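Local coordinates for PROTEIN (hypothetical protein EF0366) (Enterococcus faecalis, PDB 1VPY) that is of unknown function, a DUF72-family protein folded as a TIM barrel that carries bound zinc ions in the crystal, at residues A[17-22]-A[254-259]; A[74-79]-A[116-121]; A[99-104]-A[140-145]; A[147-152]-A[174-179]; A[164-169]-A[192-197]. All coordinates share one frame; numbering follows the deposited sequence.

Interaction 1: residues A[17-22]-A[254-259]; sequences GLTSFS and IFNNNS
G17 and I254 pair in parallel where the first strand of the TIM barrel, 13-18, meets the eighth, 250-255, so a contact between sequence-distant segments closes the cylinder. Among the backbone contacts, F255 N donates to G17 O over 2.9 Å, and the same oxygen receives I254 CA in a CA-H...O contact of 3.3 Å. The apolar contacts divide between the two sheet faces. L18 and F255 lie on one, where L18 CD2 touches F255 CB at 4.0 Å and helix 260-273 covers both side chains through A263 and A267. I254 lies on the other face, and its CD1 comes within 3.7 Å of G17 C, on the side where G17 has no side chain. Polar groups take over at T19 and N256. N256 ND2 bonds to H206 ND1, while T19 OG1, set beside its own backbone N (chi1 -58°), donates to N256 OD1 at 3.0 Å from above the amide carbonyl, 50° out of its plane.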
# COMPACT_ATOMS: atom_id res chain seq x y z
N GLY A 17 1.60 2.69 10.22
CA GLY A 17 0.22 3.09 10.03
C GLY A 17 -0.77 1.96 9.92
O GLY A 17 -0.39 0.79 9.86
N LEU A 18 -2.05 2.32 9.89
CA LEU A 18 -3.14 1.35 9.79
C LEU A 18 -4.07 1.69 8.64
O LEU A 18 -3.90 2.70 7.96
CB LEU A 18 -3.98 1.34 11.08
CG LEU A 18 -3.32 1.34 12.45
CD1 LEU A 18 -4.36 1.57 13.52
CD2 LEU A 18 -2.58 0.04 12.68
N THR A 19 -5.05 0.82 8.43
CA THR A 19 -6.16 1.07 7.53
C THR A 19 -7.36 1.58 8.33
O THR A 19 -8.08 2.48 7.89
CB THR A 19 -6.55 -0.22 6.81
OG1 THR A 19 -5.41 -0.70 6.10
CG2 THR A 19 -7.68 0.04 5.84
N SER A 20 -7.57 0.97 9.50
CA SER A 20 -8.71 1.26 10.35
C SER A 20 -8.44 2.37 11.36
O SER A 20 -8.50 2.14 12.58
CB SER A 20 -9.21 -0.00 11.05
OG SER A 20 -9.68 -0.94 10.09
N PHE A 21 -8.13 3.56 10.85
CA PHE A 21 -8.32 4.78 11.62
C PHE A 21 -9.79 4.78 12.04
O PHE A 21 -10.13 5.28 13.11
CB PHE A 21 -7.93 6.04 10.82
CG PHE A 21 -8.93 6.44 9.75
CD1 PHE A 21 -8.92 5.82 8.50
CD2 PHE A 21 -9.88 7.43 10.01
CE1 PHE A 21 -9.85 6.18 7.53
CE2 PHE A 21 -10.80 7.79 9.03
CZ PHE A 21 -10.79 7.17 7.79
N SER A 22 -10.62 4.20 11.17
CA SER A 22 -12.04 3.90 11.43
C SER A 22 -12.81 5.02 12.15
O SER A 22 -13.09 4.93 13.34
CB SER A 22 -12.16 2.57 12.19
OG SER A 22 -13.42 1.98 11.95
N ILE A 254 2.19 -0.66 6.88
CA ILE A 254 0.75 -0.69 7.10
C ILE A 254 0.32 -2.03 7.67
O ILE A 254 0.48 -3.08 7.04
CB ILE A 254 -0.04 -0.39 5.79
CG1 ILE A 254 0.23 1.05 5.30
CG2 ILE A 254 -1.53 -0.65 5.97
CD1 ILE A 254 0.07 2.16 6.32
N PHE A 255 -0.21 -1.99 8.89
CA PHE A 255 -0.86 -3.16 9.47
C PHE A 255 -2.30 -3.20 8.99
O PHE A 255 -3.10 -2.31 9.31
CB PHE A 255 -0.78 -3.12 11.00
CG PHE A 255 0.59 -3.43 11.55
CD1 PHE A 255 1.55 -2.43 11.66
CD2 PHE A 255 0.92 -4.72 11.95
CE1 PHE A 255 2.83 -2.72 12.17
CE2 PHE A 255 2.18 -5.02 12.46
CZ PHE A 255 3.14 -4.02 12.57
N ASN A 256 -2.63 -4.21 8.20
CA ASN A 256 -3.95 -4.34 7.60
C ASN A 256 -4.62 -5.64 8.06
O ASN A 256 -5.61 -6.10 7.48
CB ASN A 256 -3.82 -4.26 6.08
CG ASN A 256 -5.15 -4.27 5.36
OD1 ASN A 256 -6.11 -3.62 5.78
ND2 ASN A 256 -5.22 -5.02 4.27
N ASN A 257 -4.07 -6.24 9.11
CA ASN A 257 -4.64 -7.46 9.67
C ASN A 257 -5.88 -7.09 10.46
O ASN A 257 -6.02 -5.96 10.92
CB ASN A 257 -3.62 -8.19 10.55
CG ASN A 257 -3.02 -7.29 11.62
OD1 ASN A 257 -2.59 -6.17 11.35
ND2 ASN A 257 -3.00 -7.78 12.85
N ASN A 258 -6.79 -8.05 10.62
CA ASN A 258 -8.13 -7.71 11.05
C ASN A 258 -8.40 -7.48 12.52
O ASN A 258 -7.74 -8.04 13.41
CB ASN A 258 -9.18 -8.63 10.43
CG ASN A 258 -9.60 -8.17 9.06
OD1 ASN A 258 -9.35 -7.03 8.67
ND2 ASN A 258 -10.25 -9.05 8.32
N SER A 259 -9.44 -6.68 12.72
CA SER A 259 -9.68 -5.84 13.88
C SER A 259 -8.62 -4.74 13.96
O SER A 259 -7.42 -5.00 14.09
CB SER A 259 -9.77 -6.63 15.18
OG SER A 259 -10.22 -5.79 16.21

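Interaction 2: residues A[74-79]-A[116-121]; sequences VMKVYS and AFLVQF
K76 and L118 lie side by side and point the same way, with K76 CG 4.2 Å from L118 CD2. Beyond CG the lysine is fully extended, and it crosses Q120 at a slant. The glutamine bends at chi2 (-90°), and its OE1 accepts from K76 NZ at 3.0 Å with the donor in the plane of the amide carbonyl. K76 also makes a cation-pi contact with Y51. V74 shares this face, its CG1 resting on L118 CB at 3.9 Å. The pairing is that of the third and fourth strands of the TIM barrel, 72-76 and 114-120, and the face of V74, K76 and L118 looks inward, V74 meeting L202 and L118 meeting R204 of strand 201-205. On the outward face the F117 ring slants against selenomethionine M75, whose CB is 3.7 Å from F117 CD1. V77 meets F117 at about a right angle, CG1 to CB 3.7 Å, and the same methyl touches V119 CG2. Backbone bonds alternate between the strands: A116 O accepts M75 N, M75 O accepts L118 N at 2.8 Å, and L118 O accepts V77 N.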
# COMPACT_ATOMS: atom_id res chain seq x y z
N VAL A 74 -1.27 6.85 2.46
CA VAL A 74 -1.23 5.87 1.40
C VAL A 74 -2.66 5.79 0.89
O VAL A 74 -3.57 5.35 1.61
CB VAL A 74 -0.76 4.48 1.87
CG1 VAL A 74 -0.92 3.46 0.75
CG2 VAL A 74 0.69 4.55 2.34
N MSE A 75 -2.86 6.25 -0.33
CA MSE A 75 -4.17 6.33 -0.91
C MSE A 75 -4.41 5.14 -1.84
O MSE A 75 -3.75 5.01 -2.86
CB MSE A 75 -4.30 7.65 -1.68
CG MSE A 75 -5.73 8.03 -2.01
SE MSE A 75 -6.85 8.24 -0.40
CE MSE A 75 -5.60 9.43 0.73
N LYS A 76 -5.34 4.27 -1.47
CA LYS A 76 -5.68 3.15 -2.32
C LYS A 76 -6.52 3.64 -3.51
O LYS A 76 -7.54 4.30 -3.31
CB LYS A 76 -6.42 2.07 -1.53
CG LYS A 76 -6.47 0.73 -2.25
CD LYS A 76 -6.95 -0.38 -1.34
CE LYS A 76 -6.91 -1.70 -2.09
NZ LYS A 76 -7.70 -2.75 -1.43
N VAL A 77 -6.07 3.34 -4.72
CA VAL A 77 -6.76 3.78 -5.95
C VAL A 77 -8.13 3.11 -6.14
O VAL A 77 -8.40 2.04 -5.59
CB VAL A 77 -5.89 3.56 -7.22
CG1 VAL A 77 -4.54 4.24 -7.08
CG2 VAL A 77 -5.72 2.08 -7.52
N TYR A 78 -8.98 3.77 -6.93
CA TYR A 78 -10.31 3.26 -7.26
C TYR A 78 -10.25 1.82 -7.81
O TYR A 78 -9.40 1.50 -8.63
CB TYR A 78 -11.01 4.21 -8.26
CG TYR A 78 -12.41 3.78 -8.65
CD1 TYR A 78 -13.43 3.72 -7.70
CD2 TYR A 78 -12.72 3.45 -9.97
CE1 TYR A 78 -14.73 3.33 -8.05
CE2 TYR A 78 -14.00 3.05 -10.33
CZ TYR A 78 -15.00 3.00 -9.37
OH TYR A 78 -16.28 2.61 -9.72
N SER A 79 -11.16 0.97 -7.33
CA SER A 79 -11.20 -0.45 -7.69
C SER A 79 -11.08 -0.70 -9.20
O SER A 79 -10.44 -1.66 -9.62
CB SER A 79 -12.44 -1.14 -7.12
OG SER A 79 -13.63 -0.48 -7.50
N ALA A 116 2.09 7.35 -1.15
CA ALA A 116 1.97 6.68 -2.44
C ALA A 116 0.52 6.36 -2.75
O ALA A 116 -0.30 6.24 -1.84
CB ALA A 116 2.81 5.40 -2.45
N PHE A 117 0.19 6.24 -4.04
CA PHE A 117 -1.06 5.59 -4.44
C PHE A 117 -0.85 4.09 -4.43
O PHE A 117 0.09 3.59 -5.06
CB PHE A 117 -1.52 6.05 -5.83
CG PHE A 117 -2.01 7.46 -5.87
CD1 PHE A 117 -3.14 7.83 -5.16
CD2 PHE A 117 -1.34 8.41 -6.62
CE1 PHE A 117 -3.60 9.14 -5.19
CE2 PHE A 117 -1.79 9.73 -6.66
CZ PHE A 117 -2.92 10.10 -5.94
N LEU A 118 -1.70 3.37 -3.71
CA LEU A 118 -1.60 1.91 -3.69
C LEU A 118 -2.51 1.32 -4.76
O LEU A 118 -3.72 1.49 -4.72
CB LEU A 118 -1.91 1.31 -2.31
CG LEU A 118 -2.17 -0.20 -2.24
CD1 LEU A 118 -0.94 -1.06 -2.56
CD2 LEU A 118 -2.75 -0.57 -0.90
N VAL A 119 -1.90 0.66 -5.73
CA VAL A 119 -2.64 -0.07 -6.74
C VAL A 119 -2.47 -1.55 -6.40
O VAL A 119 -1.39 -2.12 -6.60
CB VAL A 119 -2.14 0.24 -8.17
CG1 VAL A 119 -3.03 -0.42 -9.21
CG2 VAL A 119 -2.07 1.74 -8.41
N GLN A 120 -3.53 -2.14 -5.85
CA GLN A 120 -3.49 -3.49 -5.32
C GLN A 120 -4.33 -4.45 -6.18
O GLN A 120 -5.55 -4.28 -6.27
CB GLN A 120 -3.97 -3.46 -3.86
CG GLN A 120 -3.99 -4.79 -3.14
CD GLN A 120 -5.31 -5.50 -3.30
OE1 GLN A 120 -6.36 -4.99 -2.91
NE2 GLN A 120 -5.27 -6.69 -3.89
N PHE A 121 -3.68 -5.43 -6.81
CA PHE A 121 -4.34 -6.34 -7.76
C PHE A 121 -4.83 -7.64 -7.15
O PHE A 121 -4.39 -8.04 -6.08
CB PHE A 121 -3.43 -6.65 -8.95
CG PHE A 121 -3.12 -5.45 -9.80
CD1 PHE A 121 -3.98 -5.08 -10.83
CD2 PHE A 121 -1.99 -4.69 -9.57
CE1 PHE A 121 -3.71 -3.97 -11.62
CE2 PHE A 121 -1.71 -3.58 -10.35
CZ PHE A 121 -2.57 -3.22 -11.39

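Interaction 3: residues A[99-104]-A[140-145]; sequences TAFLES and HWFKDL. With ZN (zinc ion), chain D.
F101 and F142 meet at about a right angle, with F101 CE2 at the edge of the F142 ring, near its plane and 3.8 Å from F142 CE1. Beside them L102 divides its two methyls. CD2 touches both F142 CE1 and L145 CD1, each at 3.8 Å, whereas CD1 approaches a backbone oxygen at the helix end, W141 O, at 3.5 Å. The side-chain contacts are thus apolar. F142 CG lies anti to the carbonyl carbon (chi1 -75°), which carries it toward helix 94-104. Behind it, F142 leaves helical geometry after helix 129-141, and a type II' beta turn from F142 to L145 brings L145 N to F142 O at 2.8 Å. R139 NH2 bonds to the carbonyl oxygens of both F142 and L145. One residue before W141, H140 NE2 binds a zinc ion at 2.1 Å. The W141 side chain packs on E94, E95 and I98 of helix 94-104, so the two helices sit as neighbours outside the barrel, while F117 of strand 114-120 meets both phenylalanine rings.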
# COMPACT_ATOMS: atom_id res chain seq x y z
N THR A 99 -8.98 10.67 -15.04
CA THR A 99 -9.17 12.11 -14.84
C THR A 99 -9.96 12.43 -13.58
O THR A 99 -9.63 13.37 -12.85
CB THR A 99 -9.90 12.78 -16.04
OG1 THR A 99 -9.40 12.24 -17.27
CG2 THR A 99 -9.70 14.30 -16.03
N ALA A 100 -11.02 11.66 -13.33
CA ALA A 100 -11.86 11.85 -12.15
C ALA A 100 -11.07 11.58 -10.87
O ALA A 100 -11.14 12.36 -9.91
CB ALA A 100 -13.08 10.95 -12.21
N PHE A 101 -10.30 10.50 -10.88
CA PHE A 101 -9.45 10.14 -9.74
C PHE A 101 -8.40 11.22 -9.47
O PHE A 101 -8.30 11.72 -8.35
CB PHE A 101 -8.80 8.77 -9.94
CG PHE A 101 -8.00 8.30 -8.75
CD1 PHE A 101 -8.63 7.72 -7.65
CD2 PHE A 101 -6.61 8.44 -8.73
CE1 PHE A 101 -7.90 7.30 -6.55
CE2 PHE A 101 -5.87 8.02 -7.63
CZ PHE A 101 -6.51 7.44 -6.53
N LEU A 102 -7.64 11.59 -10.50
CA LEU A 102 -6.57 12.57 -10.36
C LEU A 102 -7.09 13.97 -10.06
O LEU A 102 -6.38 14.78 -9.44
CB LEU A 102 -5.68 12.59 -11.61
CG LEU A 102 -4.82 11.36 -11.93
CD1 LEU A 102 -4.08 11.59 -13.23
CD2 LEU A 102 -3.84 11.04 -10.81
N GLU A 103 -8.31 14.26 -10.51
CA GLU A 103 -8.96 15.55 -10.24
C GLU A 103 -9.38 15.64 -8.77
O GLU A 103 -9.23 16.69 -8.14
CB GLU A 103 -10.16 15.79 -11.17
N SER A 104 -9.90 14.54 -8.23
CA SER A 104 -10.32 14.51 -6.84
C SER A 104 -9.11 14.42 -5.91
O SER A 104 -9.16 14.94 -4.79
CB SER A 104 -11.26 13.33 -6.58
OG SER A 104 -10.56 12.17 -6.19
N HIS A 140 2.02 5.50 -17.14
CA HIS A 140 1.67 6.64 -17.98
C HIS A 140 0.57 7.50 -17.37
O HIS A 140 0.73 8.71 -17.26
CB HIS A 140 1.27 6.18 -19.38
CG HIS A 140 0.77 7.29 -20.26
ND1 HIS A 140 1.57 8.35 -20.63
CD2 HIS A 140 -0.43 7.50 -20.83
CE1 HIS A 140 0.87 9.17 -21.39
NE2 HIS A 140 -0.35 8.68 -21.53
N TRP A 141 -0.53 6.86 -16.95
CA TRP A 141 -1.65 7.55 -16.30
C TRP A 141 -1.22 8.34 -15.08
O TRP A 141 -1.82 9.36 -14.77
CB TRP A 141 -2.73 6.56 -15.87
CG TRP A 141 -3.55 5.99 -16.97
CD1 TRP A 141 -3.78 6.54 -18.20
CD2 TRP A 141 -4.29 4.76 -16.94
NE1 TRP A 141 -4.60 5.72 -18.94
CE2 TRP A 141 -4.93 4.63 -18.19
CE3 TRP A 141 -4.47 3.77 -15.97
CZ2 TRP A 141 -5.73 3.53 -18.50
CZ3 TRP A 141 -5.27 2.68 -16.28
CH2 TRP A 141 -5.89 2.57 -17.54
N PHE A 142 -0.21 7.84 -14.38
CA PHE A 142 0.22 8.47 -13.13
C PHE A 142 1.51 9.27 -13.25
O PHE A 142 2.26 9.38 -12.28
CB PHE A 142 0.28 7.44 -12.01
CG PHE A 142 -1.06 7.04 -11.49
CD1 PHE A 142 -1.69 7.79 -10.50
CD2 PHE A 142 -1.72 5.92 -12.00
CE1 PHE A 142 -2.95 7.42 -10.02
CE2 PHE A 142 -2.98 5.55 -11.53
CZ PHE A 142 -3.59 6.30 -10.54
N LYS A 143 1.75 9.83 -14.44
CA LYS A 143 2.84 10.78 -14.68
C LYS A 143 4.06 10.48 -13.82
O LYS A 143 4.66 9.41 -13.95
CB LYS A 143 2.35 12.22 -14.48
N ASP A 144 4.41 11.40 -12.93
CA ASP A 144 5.59 11.24 -12.07
C ASP A 144 5.19 11.06 -10.61
O ASP A 144 5.94 11.42 -9.70
CB ASP A 144 6.53 12.43 -12.24
CG ASP A 144 7.02 12.59 -13.67
OD1 ASP A 144 7.89 11.80 -14.09
OD2 ASP A 144 6.52 13.51 -14.36
N LEU A 145 4.02 10.47 -10.39
CA LEU A 145 3.45 10.28 -9.06
C LEU A 145 3.95 8.98 -8.43
O LEU A 145 4.16 7.99 -9.15
CB LEU A 145 1.92 10.31 -9.13
CG LEU A 145 1.29 11.65 -9.53
CD1 LEU A 145 -0.19 11.49 -9.78
CD2 LEU A 145 1.55 12.72 -8.46
ZN ZN D . -2.29 9.35 -21.81

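Interaction 4: residues A[147-152]-A[174-179]; sequences IAIELR and FSLVIV
I149 CG1 and F174 CG both stand beside their own backbone N (chi1 -63° and -79°), and F174 chi2 (-38°) turns one face of the ring to the isoleucine methylene. The resulting CH-pi contact puts I149 CG1 3.9 Å from the F174 ring centroid, displaced toward the rim. I147 runs alongside F174 and meets the ring at its edge instead, CB to CD1 3.8 Å. These strands, 147-150 and 175-180, flank helix 162-171 in one beta-alpha-beta crossover of the TIM barrel, in parallel register from A148 with S175 to I149 with L176. I149 O accepts V177 N at 2.7 Å, and S175 N and S175 O make the bonds to I147 O and I149 N. Past the pairing, a water bridges L151 N and V177 O. The extended E150 side chain crosses V177 and V179 at a slant, its CD against V179 CG1 at 3.7 Å and its CG against V177 CG1. OE1 forms a salt bridge with R204, while OE2 hydrogen-bonds to H206 NE2 and takes a salt bridge, its hydrogen bond weak, from R152 NH1.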
# COMPACT_ATOMS: atom_id res chain seq x y z
N ILE A 147 3.90 5.54 -7.02
CA ILE A 147 2.97 4.41 -7.10
C ILE A 147 3.51 3.18 -6.39
O ILE A 147 4.59 2.68 -6.71
CB ILE A 147 2.63 4.05 -8.57
CG1 ILE A 147 2.05 5.25 -9.32
CG2 ILE A 147 1.69 2.86 -8.63
CD1 ILE A 147 0.82 5.87 -8.67
N ALA A 148 2.75 2.70 -5.40
CA ALA A 148 3.06 1.45 -4.75
C ALA A 148 2.18 0.38 -5.37
O ALA A 148 0.95 0.47 -5.33
CB ALA A 148 2.83 1.55 -3.26
N ILE A 149 2.81 -0.63 -5.97
CA ILE A 149 2.10 -1.72 -6.63
C ILE A 149 2.08 -2.92 -5.68
O ILE A 149 3.11 -3.29 -5.11
CB ILE A 149 2.82 -2.13 -7.96
CG1 ILE A 149 2.82 -0.98 -8.99
CG2 ILE A 149 2.28 -3.44 -8.52
CD1 ILE A 149 1.49 -0.71 -9.67
N GLU A 150 0.90 -3.51 -5.50
CA GLU A 150 0.77 -4.77 -4.76
C GLU A 150 0.15 -5.88 -5.61
O GLU A 150 -0.82 -5.63 -6.33
CB GLU A 150 -0.06 -4.58 -3.50
CG GLU A 150 0.06 -5.76 -2.57
CD GLU A 150 -0.87 -5.68 -1.38
OE1 GLU A 150 -0.96 -4.60 -0.76
OE2 GLU A 150 -1.50 -6.72 -1.08
N LEU A 151 0.71 -7.09 -5.51
CA LEU A 151 0.23 -8.26 -6.26
C LEU A 151 -0.20 -9.40 -5.31
O LEU A 151 0.34 -9.54 -4.21
CB LEU A 151 1.33 -8.77 -7.20
CG LEU A 151 2.20 -7.76 -7.97
CD1 LEU A 151 3.53 -8.37 -8.34
CD2 LEU A 151 1.49 -7.23 -9.20
N ARG A 152 -1.18 -10.21 -5.75
CA ARG A 152 -1.65 -11.39 -5.00
C ARG A 152 -1.49 -12.68 -5.79
O ARG A 152 -2.20 -13.66 -5.53
CB ARG A 152 -3.13 -11.28 -4.59
CG ARG A 152 -3.45 -10.22 -3.57
CD ARG A 152 -4.50 -10.69 -2.56
NE ARG A 152 -5.09 -9.56 -1.83
CZ ARG A 152 -4.41 -8.71 -1.07
NH1 ARG A 152 -3.10 -8.82 -0.93
NH2 ARG A 152 -5.04 -7.71 -0.44
N PHE A 174 8.33 1.88 -9.81
CA PHE A 174 7.24 1.33 -9.01
C PHE A 174 7.81 0.85 -7.69
O PHE A 174 8.87 0.22 -7.66
CB PHE A 174 6.54 0.18 -9.73
CG PHE A 174 5.57 0.61 -10.80
CD1 PHE A 174 4.77 1.74 -10.63
CD2 PHE A 174 5.43 -0.14 -11.96
CE1 PHE A 174 3.86 2.13 -11.62
CE2 PHE A 174 4.53 0.24 -12.96
CZ PHE A 174 3.75 1.38 -12.79
N SER A 175 7.13 1.18 -6.60
CA SER A 175 7.50 0.67 -5.29
C SER A 175 6.76 -0.65 -5.05
O SER A 175 5.58 -0.65 -4.69
CB SER A 175 7.19 1.69 -4.20
OG SER A 175 7.55 1.19 -2.93
N LEU A 176 7.43 -1.78 -5.27
CA LEU A 176 6.75 -3.08 -5.16
C LEU A 176 6.47 -3.41 -3.70
O LEU A 176 7.40 -3.51 -2.89
CB LEU A 176 7.54 -4.20 -5.82
CG LEU A 176 6.90 -5.60 -5.75
CD1 LEU A 176 5.66 -5.71 -6.64
CD2 LEU A 176 7.92 -6.67 -6.14
N VAL A 177 5.20 -3.56 -3.38
CA VAL A 177 4.77 -3.72 -2.00
C VAL A 177 5.24 -5.06 -1.41
O VAL A 177 4.94 -6.13 -1.95
CB VAL A 177 3.25 -3.54 -1.85
CG1 VAL A 177 2.77 -4.00 -0.49
CG2 VAL A 177 2.86 -2.06 -2.10
N ILE A 178 6.00 -4.98 -0.32
CA ILE A 178 6.43 -6.19 0.38
C ILE A 178 5.30 -6.66 1.27
O ILE A 178 4.83 -5.91 2.14
CB ILE A 178 7.72 -5.96 1.20
CG1 ILE A 178 8.80 -5.33 0.32
CG2 ILE A 178 8.18 -7.30 1.78
CD1 ILE A 178 9.94 -4.75 1.07
N VAL A 179 4.86 -7.90 1.06
CA VAL A 179 3.65 -8.40 1.74
C VAL A 179 3.84 -9.60 2.66
O VAL A 179 4.47 -10.59 2.31
CB VAL A 179 2.51 -8.71 0.75
CG1 VAL A 179 2.03 -7.44 0.09
CG2 VAL A 179 2.94 -9.77 -0.29
O HOH W 1 3.43 -7.10 -3.92

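Interaction 5: residues A[164-169]-A[192-197]; sequences QMLQFM and YPYVTN
L166 meets Y194 face-on: L166 CD1 stands 3.6 Å from the Y194 ring centroid, only 2° off the ring normal, a well-centred CH-pi contact. With CG anti to the carbonyl carbon (chi1 -68°), the branch point of L166 is placed where both methyls reach Y194. CD1 also touches the edge of a second ring, with Y192 CE2 at 3.9 Å, and the other branch, CD2, lies 3.6 Å from Y194 CD1. CD2 also approaches T196 CG2 at 4.0 Å, the two side chains crossing at about a right angle. Helix 162-171 belongs to the outer layer of the TIM barrel, and what leans on it here is the connection from strand 175-180 to strand 201-205, which contains no helix and packs in irregular form. One turn further on, M169 CB meets T196 CG2 at 3.8 Å. The remainder of this selenomethionine leads off to L135 of helix 129-141 and to F174. T196 is fixed from its polar side, because OG1 bonds to F174 O and to L176 N of strand 175-180. Its methyl is thereby left facing the helix, against L166 and M169. N197 ND2 adds a bond to Q173 O.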
# COMPACT_ATOMS: atom_id res chain seq x y z
N GLN A 164 13.36 -10.13 -13.90
CA GLN A 164 12.86 -9.13 -14.86
C GLN A 164 11.70 -8.38 -14.25
O GLN A 164 11.52 -7.20 -14.50
CB GLN A 164 12.38 -9.77 -16.17
CG GLN A 164 13.41 -10.59 -16.92
CD GLN A 164 13.36 -12.05 -16.54
OE1 GLN A 164 13.52 -12.42 -15.37
NE2 GLN A 164 13.12 -12.90 -17.54
N MSE A 165 10.92 -9.11 -13.45
CA MSE A 165 9.79 -8.55 -12.74
C MSE A 165 10.27 -7.39 -11.86
O MSE A 165 9.76 -6.27 -11.99
CB MSE A 165 9.13 -9.66 -11.91
CG MSE A 165 7.76 -9.30 -11.33
SE MSE A 165 7.86 -8.17 -9.71
CE MSE A 165 8.52 -9.51 -8.39
N LEU A 166 11.26 -7.65 -11.00
CA LEU A 166 11.83 -6.62 -10.14
C LEU A 166 12.45 -5.50 -10.97
O LEU A 166 12.32 -4.33 -10.62
CB LEU A 166 12.88 -7.21 -9.20
CG LEU A 166 12.46 -8.17 -8.08
CD1 LEU A 166 13.69 -8.78 -7.43
CD2 LEU A 166 11.59 -7.48 -7.04
N GLN A 167 13.12 -5.88 -12.06
CA GLN A 167 13.72 -4.92 -12.99
C GLN A 167 12.67 -4.02 -13.65
O GLN A 167 12.88 -2.82 -13.80
CB GLN A 167 14.57 -5.65 -14.05
CG GLN A 167 15.50 -4.75 -14.87
CD GLN A 167 16.52 -3.98 -14.03
OE1 GLN A 167 16.84 -4.36 -12.90
NE2 GLN A 167 17.03 -2.88 -14.58
N PHE A 168 11.55 -4.62 -14.04
CA PHE A 168 10.42 -3.89 -14.60
C PHE A 168 9.86 -2.88 -13.59
O PHE A 168 9.48 -1.77 -13.97
CB PHE A 168 9.32 -4.85 -15.07
CG PHE A 168 8.07 -4.17 -15.54
CD1 PHE A 168 7.96 -3.73 -16.86
CD2 PHE A 168 7.00 -3.96 -14.67
CE1 PHE A 168 6.80 -3.10 -17.30
CE2 PHE A 168 5.84 -3.33 -15.10
CZ PHE A 168 5.74 -2.90 -16.42
N MSE A 169 9.81 -3.27 -12.32
CA MSE A 169 9.34 -2.38 -11.27
C MSE A 169 10.34 -1.25 -11.04
O MSE A 169 9.95 -0.09 -10.91
CB MSE A 169 9.09 -3.14 -9.96
CG MSE A 169 8.05 -4.26 -10.07
SE MSE A 169 6.20 -3.65 -10.31
CE MSE A 169 5.31 -5.38 -10.66
N TYR A 192 8.68 -10.96 0.29
CA TYR A 192 9.87 -10.77 -0.55
C TYR A 192 10.52 -9.39 -0.35
O TYR A 192 10.28 -8.48 -1.16
CB TYR A 192 9.50 -10.97 -2.01
CG TYR A 192 10.62 -11.45 -2.90
CD1 TYR A 192 10.93 -12.81 -2.98
CD2 TYR A 192 11.36 -10.56 -3.67
CE1 TYR A 192 11.95 -13.28 -3.80
CE2 TYR A 192 12.39 -11.01 -4.50
CZ TYR A 192 12.68 -12.37 -4.56
OH TYR A 192 13.70 -12.82 -5.37
N PRO A 193 11.35 -9.24 0.69
CA PRO A 193 11.88 -7.92 1.05
C PRO A 193 12.97 -7.46 0.09
O PRO A 193 14.12 -7.90 0.18
CB PRO A 193 12.43 -8.13 2.47
CG PRO A 193 12.78 -9.57 2.55
CD PRO A 193 11.89 -10.31 1.56
N TYR A 194 12.60 -6.57 -0.83
CA TYR A 194 13.49 -6.09 -1.89
C TYR A 194 13.06 -4.68 -2.24
O TYR A 194 11.86 -4.42 -2.38
CB TYR A 194 13.37 -6.99 -3.13
CG TYR A 194 14.32 -6.61 -4.25
CD1 TYR A 194 14.01 -5.59 -5.16
CD2 TYR A 194 15.54 -7.28 -4.41
CE1 TYR A 194 14.89 -5.24 -6.18
CE2 TYR A 194 16.42 -6.93 -5.43
CZ TYR A 194 16.09 -5.92 -6.31
OH TYR A 194 16.96 -5.58 -7.31
N VAL A 195 14.02 -3.77 -2.39
CA VAL A 195 13.73 -2.37 -2.75
C VAL A 195 13.73 -2.17 -4.25
O VAL A 195 14.77 -2.29 -4.89
CB VAL A 195 14.73 -1.40 -2.11
CG1 VAL A 195 14.36 0.02 -2.45
CG2 VAL A 195 14.78 -1.58 -0.61
N THR A 196 12.57 -1.84 -4.82
CA THR A 196 12.46 -1.57 -6.26
C THR A 196 12.55 -0.07 -6.53
O THR A 196 12.93 0.35 -7.61
CB THR A 196 11.14 -2.07 -6.83
OG1 THR A 196 10.08 -1.47 -6.09
CG2 THR A 196 11.04 -3.58 -6.71
N ASN A 197 12.15 0.72 -5.54
CA ASN A 197 12.29 2.16 -5.60
C ASN A 197 12.94 2.65 -4.32
O ASN A 197 12.29 2.73 -3.28
CB ASN A 197 10.93 2.82 -5.81
CG ASN A 197 11.02 4.33 -5.95
OD1 ASN A 197 12.03 4.96 -5.61
ND2 ASN A 197 9.95 4.94 -6.46

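In the fold
All five contacts are buried. Interactions 1, 2 and 4 are strand pairings in one closed sheet, 2 and 4 lying nearest the chain's centre. Interactions 3 and 5 lie towards the outside, in the helical layer and its loops, with partly exposed residues among those that touch, and rest mainly on apolar side-chain packing, with no strand pairing. Interactions 2 and 4 share neighbouring strands: F117 and V119 bond to A148 through the backbone. Interaction 3 leans on both, F117 packing on both its phenylalanine rings and I147 on F142. Interaction 5 joins interaction 4 through T196 OG1 and F174 O. Interaction 1 stands apart, its centre about 25 Å from those of interactions 3 and 5. Polar side-chain bonds cross only in interactions 1 and 2.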